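PDB 3S6F: N-acetyltransferase domain-containing protein from Deinococcus radiodurans, which probably transfers an acetyl group from acetyl-coenzyme A to an amine, as a putative N-acetyltransferase of the GNAT family that binds coenzyme A. Local coordinates for the interface of chains A and B. Sequence-based numbering; all coordinates share one arbitrary frame. Chains: chain A/B, Hypothetical acetyltransferase.

Contact 1: the interface of chains A and B. Residues chain A 125-128; chain B 130-132.
A:Lys126 and B:Phe132 pair as antiparallel strand neighbours through two backbone hydrogen bonds: A:Lys126 N gives to B:Phe132 O at 2.9 Å, and B:Phe132 N returns one to A:Lys126 O. Two residues along, A:Ala128 and B:Ala130 form the next reciprocal pair, with A:Ala128 N 2.8 Å from B:Ala130 O. The return bond runs from B:Ala130 N to A:Ala128 O at 2.9 Å.

Apolar contacts flank this ladder. On B:Phe132, CG lies between the backbone N and the carbonyl carbon (chi1 74°), which lays the ring back over the partner strand. One ring face lies against A:Lys126, and its edge points toward A:Arg127 O and A:Ala128 N. B:Phe132 CZ meets A:Lys126 CB at 3.8 Å, and B:Phe132 CE1 reaches the A:Ala128 methyl CB at 3.7 Å. CB of the selenomethionine B:Met131 touches A:Leu125 CD2 at 3.7 Å, the two side chains crossing at about a right angle. Bends at chi2 and chi3 bring B:Met131 SE to 4.0 Å from A:Arg127 CG, the first part of an extended arginine chain, and turn the terminal methyl CE toward A:Lys126 O.

All the B residues belong to strand 126-134, which runs against the start of the same strand of chain A, while A:Leu125 sits in the loop just before it.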
ATOM      1  N   LEU A 125       7.945   8.217  11.846  1.00 14.90           N
ATOM      2  CA  LEU A 125       6.752   7.388  11.684  1.00 14.33           C
ATOM      3  C   LEU A 125       6.233   6.960  13.050  1.00 14.13           C
ATOM      4  O   LEU A 125       7.010   6.801  13.997  1.00 15.42           O
ATOM      5  CB  LEU A 125       6.999   6.170  10.786  1.00 13.38           C
ATOM      6  CG  LEU A 125       7.159   6.481   9.286  1.00 12.98           C
ATOM      7  CD1 LEU A 125       8.471   7.154   8.930  1.00 16.48           C
ATOM      8  CD2 LEU A 125       6.984   5.194   8.459  1.00 13.11           C
ATOM      9  N   LYS A 126       4.925   6.803  13.140  1.00 14.27           N
ATOM     10  CA  LYS A 126       4.259   6.336  14.335  1.00 15.62           C
ATOM     11  C   LYS A 126       3.811   4.910  14.169  1.00 14.39           C
ATOM     12  O   LYS A 126       3.867   4.376  13.071  1.00 13.87           O
ATOM     13  CB  LYS A 126       3.122   7.303  14.688  1.00 19.07           C
ATOM     14  CG  LYS A 126       3.619   8.745  14.993  1.00 25.54           C
ATOM     15  CD  LYS A 126       4.733   8.823  16.067  1.00 34.06           C
ATOM     16  CE  LYS A 126       5.105  10.295  16.399  1.00 38.15           C
ATOM     17  NZ  LYS A 126       6.580  10.534  16.660  1.00 40.40           N
ATOM     18  N   ARG A 127       3.378   4.275  15.236  1.00 15.39           N
ATOM     19  CA  ARG A 127       3.173   2.854  15.279  0.60 15.64           C
ATOM     20  C   ARG A 127       1.707   2.493  15.525  1.00 15.05           C
ATOM     21  O   ARG A 127       1.092   3.008  16.483  1.00 17.40           O
ATOM     22  CB  ARG A 127       4.043   2.331  16.419  0.60 17.30           C
ATOM     23  CG  ARG A 127       4.242   0.873  16.498  0.60 19.21           C
ATOM     24  CD  ARG A 127       5.190   0.498  17.692  0.60 19.99           C
ATOM     25  NE  ARG A 127       5.420  -0.945  17.752  0.60 22.59           N
ATOM     26  CZ  ARG A 127       6.261  -1.545  18.589  0.60 22.07           C
ATOM     27  NH1 ARG A 127       6.950  -0.828  19.469  0.60 24.57           N
ATOM     28  NH2 ARG A 127       6.397  -2.862  18.552  0.60 20.40           N
ATOM     29  N   ALA A 128       1.148   1.620  14.699  1.00 14.77           N
ATOM     30  CA  ALA A 128      -0.188   1.063  14.886  1.00 14.92           C
ATOM     31  C   ALA A 128      -0.119  -0.431  14.545  1.00 14.19           C
ATOM     32  O   ALA A 128       0.975  -1.023  14.520  1.00 13.93           O
ATOM     33  CB  ALA A 128      -1.259   1.807  14.013  1.00 16.44           C
TER
ATOM     34  N   ALA B 130       2.426  -1.588  12.072  1.00 12.68           N
ATOM     35  CA  ALA B 130       2.221  -0.608  10.973  1.00 12.48           C
ATOM     36  C   ALA B 130       2.953   0.665  11.372  1.00 11.99           C
ATOM     37  O   ALA B 130       2.629   1.272  12.401  1.00 15.13           O
ATOM     38  CB  ALA B 130       0.748  -0.319  10.748  1.00 12.76           C
HETATM   39  N   MSE B 131       3.933   1.065  10.582  1.00 11.46           N
HETATM   40  CA  MSE B 131       4.578   2.355  10.779  1.00 11.62           C
HETATM   41  C   MSE B 131       3.946   3.305   9.771  1.00 10.85           C
HETATM   42  O   MSE B 131       3.751   2.954   8.603  1.00 11.36           O
HETATM   43  CB  MSE B 131       6.071   2.263  10.529  1.00 11.82           C
HETATM   44  CG  MSE B 131       6.764   1.162  11.322  1.00 13.02           C
HETATM   45 SE   MSE B 131       6.493   1.255  13.256  0.75 12.69          SE
HETATM   46  CE  MSE B 131       7.083   3.102  13.573  1.00 14.12           C
ATOM     47  N   PHE B 132       3.572   4.480  10.219  1.00 11.29           N
ATOM     48  CA  PHE B 132       2.779   5.376   9.399  1.00 11.42           C
ATOM     49  C   PHE B 132       3.032   6.841   9.626  1.00 11.23           C
ATOM     50  O   PHE B 132       3.531   7.272  10.660  1.00 12.60           O
ATOM     51  CB  PHE B 132       1.278   5.046   9.552  1.00 13.00           C
ATOM     52  CG  PHE B 132       0.708   5.486  10.875  1.00 13.32           C
ATOM     53  CD1 PHE B 132       0.797   4.663  11.988  1.00 15.70           C
ATOM     54  CD2 PHE B 132       0.126   6.733  11.033  1.00 14.83           C
ATOM     55  CE1 PHE B 132       0.319   5.080  13.236  1.00 16.79           C
ATOM     56  CE2 PHE B 132      -0.373   7.152  12.257  1.00 16.72           C
ATOM     57  CZ  PHE B 132      -0.257   6.325  13.357  1.00 16.97           C
TER

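Contact 2: the interface of chains A and B. Residues chain A 67-68, 74-75; chain B 67-68, 74-75.
A chi1 of 68° sets OG of A:Ser75 between its own backbone N and carbonyl carbon, and the same torsion in B:Ser75 turns the two hydroxyls toward each other across the two-fold axis. The A:Ser75 OG and B:Ser75 OG are hydrogen-bonded at 2.8 Å; which hydroxyl donates is not settled, and by symmetry either could, with A:Ser75 CB and B:Ser75 CB at 3.8 Å behind the bonded hydroxyls.

Beside them the leucines form an apolar pair about the same axis. In A:Leu67 and B:Leu67 alike, CG is anti to the carbonyl carbon (chi1 -45°) and CD1 continues the chain outward (chi2 178°), so each side chain reaches past the other's root. A:Leu67 CB and B:Leu67 CB meet at 3.7 Å across the axis. Beyond that point A:Leu67 CD1 lies against the partner backbone, 3.8 Å from B:Ala74 CA, and approaches B:Ser68 CA at 4.0 Å. The B:Leu67 side chain makes the same reach over A:Ala74 and A:Ser68. Each leucine thus spans the adjoining strands 60-68 and 73-75 of the other subunit. The other branch of the same side chain, A:Leu67 CD2, passes the B:Ser68 carbonyl carbon C at 4.1 Å.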
ATOM      1  N   LEU A  67       3.687   2.013  -3.516  1.00  7.10           N
ATOM      2  CA  LEU A  67       2.378   1.999  -4.179  1.00  7.03           C
ATOM      3  C   LEU A  67       1.678   3.282  -3.799  1.00  7.35           C
ATOM      4  O   LEU A  67       1.852   3.774  -2.680  1.00  7.89           O
ATOM      5  CB  LEU A  67       1.554   0.806  -3.681  1.00  7.53           C
ATOM      6  CG  LEU A  67       2.289  -0.540  -3.587  1.00  7.89           C
ATOM      7  CD1 LEU A  67       1.334  -1.600  -3.018  1.00  9.90           C
ATOM      8  CD2 LEU A  67       2.942  -0.986  -4.904  1.00  9.27           C
ATOM      9  N   SER A  68       0.853   3.847  -4.681  1.00  7.21           N
ATOM     10  CA  SER A  68       0.184   5.099  -4.373  1.00  7.09           C
ATOM     11  C   SER A  68      -1.025   5.298  -5.276  1.00  7.61           C
ATOM     12  O   SER A  68      -1.026   4.829  -6.415  1.00  8.63           O
ATOM     13  CB  SER A  68       1.168   6.255  -4.627  1.00  7.89           C
ATOM     14  OG  SER A  68       0.578   7.477  -4.233  1.00  8.79           O
ATOM     15  N   ALA A  74      -0.526   5.971   0.179  1.00  7.58           N
ATOM     16  CA  ALA A  74       0.600   5.261  -0.340  1.00  7.80           C
ATOM     17  C   ALA A  74       1.065   4.226   0.671  1.00  7.82           C
ATOM     18  O   ALA A  74       0.840   4.339   1.877  1.00  8.17           O
ATOM     19  CB  ALA A  74       1.740   6.208  -0.697  1.00  9.07           C
ATOM     20  N   SER A  75       1.728   3.183   0.177  0.54  7.56           N
ATOM     21  CA  SER A  75       2.391   2.237   1.051  0.54  7.74           C
ATOM     22  C   SER A  75       3.730   1.824   0.478  0.54  7.69           C
ATOM     23  O   SER A  75       3.956   1.871  -0.727  0.54  8.48           O
ATOM     24  CB  SER A  75       1.533   1.006   1.309  0.54  7.42           C
ATOM     25  OG  SER A  75       1.397   0.225   0.111  0.54  9.63           O
TER
ATOM     26  N   LEU B  67      -4.286  -0.552  -3.367  1.00  7.10           N
ATOM     27  CA  LEU B  67      -3.105  -0.225  -4.174  1.00  7.03           C
ATOM     28  C   LEU B  67      -2.397  -1.528  -4.465  1.00  7.35           C
ATOM     29  O   LEU B  67      -2.401  -2.435  -3.628  1.00  7.89           O
ATOM     30  CB  LEU B  67      -2.169   0.693  -3.380  1.00  7.53           C
ATOM     31  CG  LEU B  67      -2.831   1.860  -2.632  1.00  7.89           C
ATOM     32  CD1 LEU B  67      -1.758   2.634  -1.850  1.00  9.90           C
ATOM     33  CD2 LEU B  67      -3.676   2.777  -3.529  1.00  9.27           C
ATOM     34  N   SER B  68      -1.750  -1.659  -5.624  1.00  7.21           N
ATOM     35  CA  SER B  68      -1.084  -2.905  -5.961  1.00  7.09           C
ATOM     36  C   SER B  68      -0.048  -2.681  -7.055  1.00  7.61           C
ATOM     37  O   SER B  68      -0.219  -1.792  -7.891  1.00  8.63           O
ATOM     38  CB  SER B  68      -2.136  -3.894  -6.494  1.00  7.89           C
ATOM     39  OG  SER B  68      -1.533  -5.150  -6.730  1.00  8.79           O
ATOM     40  N   ALA B  74       0.339  -5.514  -2.334  1.00  7.58           N
ATOM     41  CA  ALA B  74      -0.832  -4.694  -2.329  1.00  7.80           C
ATOM     42  C   ALA B  74      -1.087  -4.172  -0.925  1.00  7.82           C
ATOM     43  O   ALA B  74      -0.670  -4.754   0.078  1.00  8.17           O
ATOM     44  CB  ALA B  74      -2.048  -5.457  -2.844  1.00  9.07           C
ATOM     45  N   SER B  75      -1.785  -3.042  -0.838  0.54  7.56           N
ATOM     46  CA  SER B  75      -2.262  -2.553   0.439  0.54  7.74           C
ATOM     47  C   SER B  75      -3.662  -1.992   0.311  0.54  7.69           C
ATOM     48  O   SER B  75      -4.084  -1.556  -0.755  0.54  8.48           O
ATOM     49  CB  SER B  75      -1.330  -1.502   1.026  0.54  7.42           C
ATOM     50  OG  SER B  75      -1.366  -0.299   0.240  0.54  9.63           O
TER

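Contact 3: the interface of chains A and B. Residues chain A 133-136; chain B 105-108.
A:Leu133 and B:Val108 are antiparallel bridge partners where two GNAT-family subunits join strand 126-134 of chain A to strand 107-112 of chain B. Among the backbone hydrogen bonds, A:Leu133 N gives to B:Val108 O at 2.9 Å, and B:Val108 N gives a longer one to A:Leu133 O at 3.2 Å. Further along, A:Arg135 N bonds to B:Tyr106 O at 2.9 Å.

Side-chain hydrogen bonds come from the arginines. A:Arg135, bent at chi2 (65°), curls back so that NH1 meets B:Leu105 O at 2.9 Å on a lone pair, with this oxygen nearly in the guanidinium plane. A:Arg134 bonds within its own chain: NH1 gives to A:Leu133 O at 2.8 Å, so this oxygen takes two donors, from opposite faces of its carbonyl plane.

The A:Arg134 chain packs on B:Tyr106 and B:Met107; its bend at chi2 (-69°) carries it over both. A:Arg134 CD sits above one face of the B:Tyr106 ring, toward the rim, 3.8 Å from B:Tyr106 CZ. The CG of selenomethionine B:Met107 lies under one guanidinium face, 3.7 Å from A:Arg134 CZ. A leucine in place of A:Arg134 would probably leave B:Met107 without that flat partner and A:Leu133 O with one donor fewer. The edge of the B:Tyr106 ring turns toward A:Tyr136, B:Tyr106 CE1 standing 3.7 Å from A:Tyr136 CD1.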
ATOM      1  N   LEU A 133      -1.452 -10.518   5.118  1.00 11.25           N
ATOM      2  CA  LEU A 133      -1.451 -11.851   4.523  1.00 11.10           C
ATOM      3  C   LEU A 133      -0.106 -12.061   3.825  1.00 11.15           C
ATOM      4  O   LEU A 133       0.406 -11.137   3.171  1.00 11.07           O
ATOM      5  CB  LEU A 133      -2.564 -12.034   3.468  1.00 12.35           C
ATOM      6  CG  LEU A 133      -3.951 -11.900   4.018  1.00 13.07           C
ATOM      7  CD1 LEU A 133      -4.933 -11.804   2.845  1.00 16.12           C
ATOM      8  CD2 LEU A 133      -4.300 -13.043   4.956  1.00 15.49           C
ATOM      9  N   ARG A 134       0.412 -13.295   3.881  1.00 12.07           N
ATOM     10  CA  ARG A 134       1.579 -13.709   3.129  1.00 12.43           C
ATOM     11  C   ARG A 134       1.260 -14.967   2.371  1.00 12.95           C
ATOM     12  O   ARG A 134       0.975 -15.998   2.984  1.00 15.73           O
ATOM     13  CB  ARG A 134       2.826 -13.903   4.012  1.00 13.61           C
ATOM     14  CG  ARG A 134       3.324 -12.666   4.687  1.00 12.62           C
ATOM     15  CD  ARG A 134       3.926 -11.619   3.738  1.00 13.18           C
ATOM     16  NE  ARG A 134       4.300 -10.341   4.350  1.00 12.64           N
ATOM     17  CZ  ARG A 134       3.588  -9.223   4.327  1.00 11.61           C
ATOM     18  NH1 ARG A 134       2.378  -9.194   3.846  1.00 11.24           N
ATOM     19  NH2 ARG A 134       4.074  -8.117   4.873  1.00 14.17           N
ATOM     20  N   ARG A 135       1.296 -14.910   1.063  1.00 12.14           N
ATOM     21  CA  ARG A 135       1.053 -16.033   0.204  1.00 13.35           C
ATOM     22  C   ARG A 135       2.385 -16.574  -0.257  1.00 12.43           C
ATOM     23  O   ARG A 135       2.930 -16.190  -1.307  1.00 13.19           O
ATOM     24  CB  ARG A 135       0.229 -15.634  -1.006  1.00 14.08           C
ATOM     25  CG  ARG A 135      -1.266 -15.337  -0.727  1.00 15.16           C
ATOM     26  CD  ARG A 135      -1.528 -14.139   0.168  1.00 15.77           C
ATOM     27  NE  ARG A 135      -2.952 -13.823   0.143  1.00 16.28           N
ATOM     28  CZ  ARG A 135      -3.570 -13.111  -0.781  1.00 15.52           C
ATOM     29  NH1 ARG A 135      -2.897 -12.523  -1.754  1.00 16.32           N
ATOM     30  NH2 ARG A 135      -4.889 -13.014  -0.760  1.00 17.82           N
ATOM     31  N   TYR A 136       2.968 -17.412   0.586  1.00 14.07           N
ATOM     32  CA  TYR A 136       4.341 -17.812   0.432  1.00 13.98           C
ATOM     33  C   TYR A 136       4.588 -18.569  -0.872  1.00 13.93           C
ATOM     34  O   TYR A 136       5.709 -18.533  -1.378  1.00 14.54           O
ATOM     35  CB  TYR A 136       4.793 -18.651   1.645  1.00 15.10           C
ATOM     36  CG  TYR A 136       4.928 -17.848   2.903  1.00 15.77           C
ATOM     37  CD1 TYR A 136       6.007 -16.996   3.108  1.00 16.83           C
ATOM     38  CD2 TYR A 136       3.961 -17.928   3.905  1.00 17.74           C
ATOM     39  CE1 TYR A 136       6.098 -16.231   4.300  1.00 16.82           C
ATOM     40  CE2 TYR A 136       4.057 -17.180   5.062  1.00 17.39           C
ATOM     41  CZ  TYR A 136       5.120 -16.362   5.258  1.00 18.45           C
ATOM     42  OH  TYR A 136       5.222 -15.597   6.406  1.00 21.50           O
TER
ATOM     43  N   LEU B 105      -1.142 -12.440  -4.771  1.00 13.37           N
ATOM     44  CA  LEU B 105       0.081 -11.673  -4.451  0.56 11.54           C
ATOM     45  C   LEU B 105       0.713 -12.116  -3.188  1.00 11.55           C
ATOM     46  O   LEU B 105       0.001 -12.390  -2.205  1.00 14.70           O
ATOM     47  CB  LEU B 105      -0.264 -10.205  -4.182  0.56  9.79           C
ATOM     48  CG  LEU B 105      -0.878  -9.459  -5.340  0.56 13.79           C
ATOM     49  CD1 LEU B 105      -1.365  -8.072  -4.926  0.56 12.50           C
ATOM     50  CD2 LEU B 105       0.113  -9.438  -6.558  0.56 14.56           C
ATOM     51  N   TYR B 106       2.021 -12.082  -3.105  1.00 10.59           N
ATOM     52  CA  TYR B 106       2.722 -12.434  -1.914  1.00 10.62           C
ATOM     53  C   TYR B 106       2.303 -11.641  -0.679  1.00  9.98           C
ATOM     54  O   TYR B 106       2.036 -12.223   0.379  1.00 12.17           O
ATOM     55  CB  TYR B 106       4.250 -12.312  -2.159  1.00  9.83           C
ATOM     56  CG  TYR B 106       5.072 -12.592  -0.918  1.00 10.53           C
ATOM     57  CD1 TYR B 106       4.851 -13.755  -0.194  1.00 12.39           C
ATOM     58  CD2 TYR B 106       6.028 -11.717  -0.465  1.00 10.64           C
ATOM     59  CE1 TYR B 106       5.530 -13.999   0.955  1.00 13.59           C
ATOM     60  CE2 TYR B 106       6.757 -11.972   0.704  1.00 12.64           C
ATOM     61  CZ  TYR B 106       6.467 -13.143   1.422  1.00 12.59           C
ATOM     62  OH  TYR B 106       7.081 -13.443   2.615  1.00 15.91           O
HETATM   63  N   MSE B 107       2.228 -10.319  -0.813  1.00  9.39           N
HETATM   64  CA  MSE B 107       1.951  -9.444   0.330  1.00  9.32           C
HETATM   65  C   MSE B 107       0.662  -8.674   0.145  1.00  9.19           C
HETATM   66  O   MSE B 107       0.493  -7.999  -0.862  1.00  9.86           O
HETATM   67  CB  MSE B 107       3.061  -8.401   0.486  1.00 10.43           C
HETATM   68  CG  MSE B 107       4.415  -8.981   0.745  1.00 11.35           C
HETATM   69 SE   MSE B 107       5.854  -7.687   0.363  0.75 12.09          SE
HETATM   70  CE  MSE B 107       5.353  -6.302   1.581  1.00 15.43           C
ATOM     71  N   VAL B 108      -0.200  -8.717   1.156  1.00  8.86           N
ATOM     72  CA  VAL B 108      -1.331  -7.795   1.270  1.00  8.92           C
ATOM     73  C   VAL B 108      -1.283  -7.256   2.681  1.00  9.50           C
ATOM     74  O   VAL B 108      -1.243  -8.047   3.647  1.00 11.67           O
ATOM     75  CB  VAL B 108      -2.685  -8.444   1.019  1.00 10.46           C
ATOM     76  CG1 VAL B 108      -3.788  -7.383   1.074  1.00 11.92           C
ATOM     77  CG2 VAL B 108      -2.700  -9.158  -0.377  1.00 11.41           C
TER

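Strand 126-134 is shared by contacts 1 and 3: contact 1 pairs its beginning in chain A with its later part in chain B, and contact 3 sets its end in chain A against strand 107-112 of chain B. Contact 2, formed by strands 60-68 and 73-75 of both chains, lies on the two-fold axis. The C-alpha centres are about 16 Å apart for contacts 1 and 2, 14 Å for contacts 2 and 3, and 20 Å for contacts 1 and 3. Symmetry repeats contacts 1 and 3 with chains exchanged, joining the two chains' sheets, consistent with a dimer, although the structure alone does not establish that state in solution.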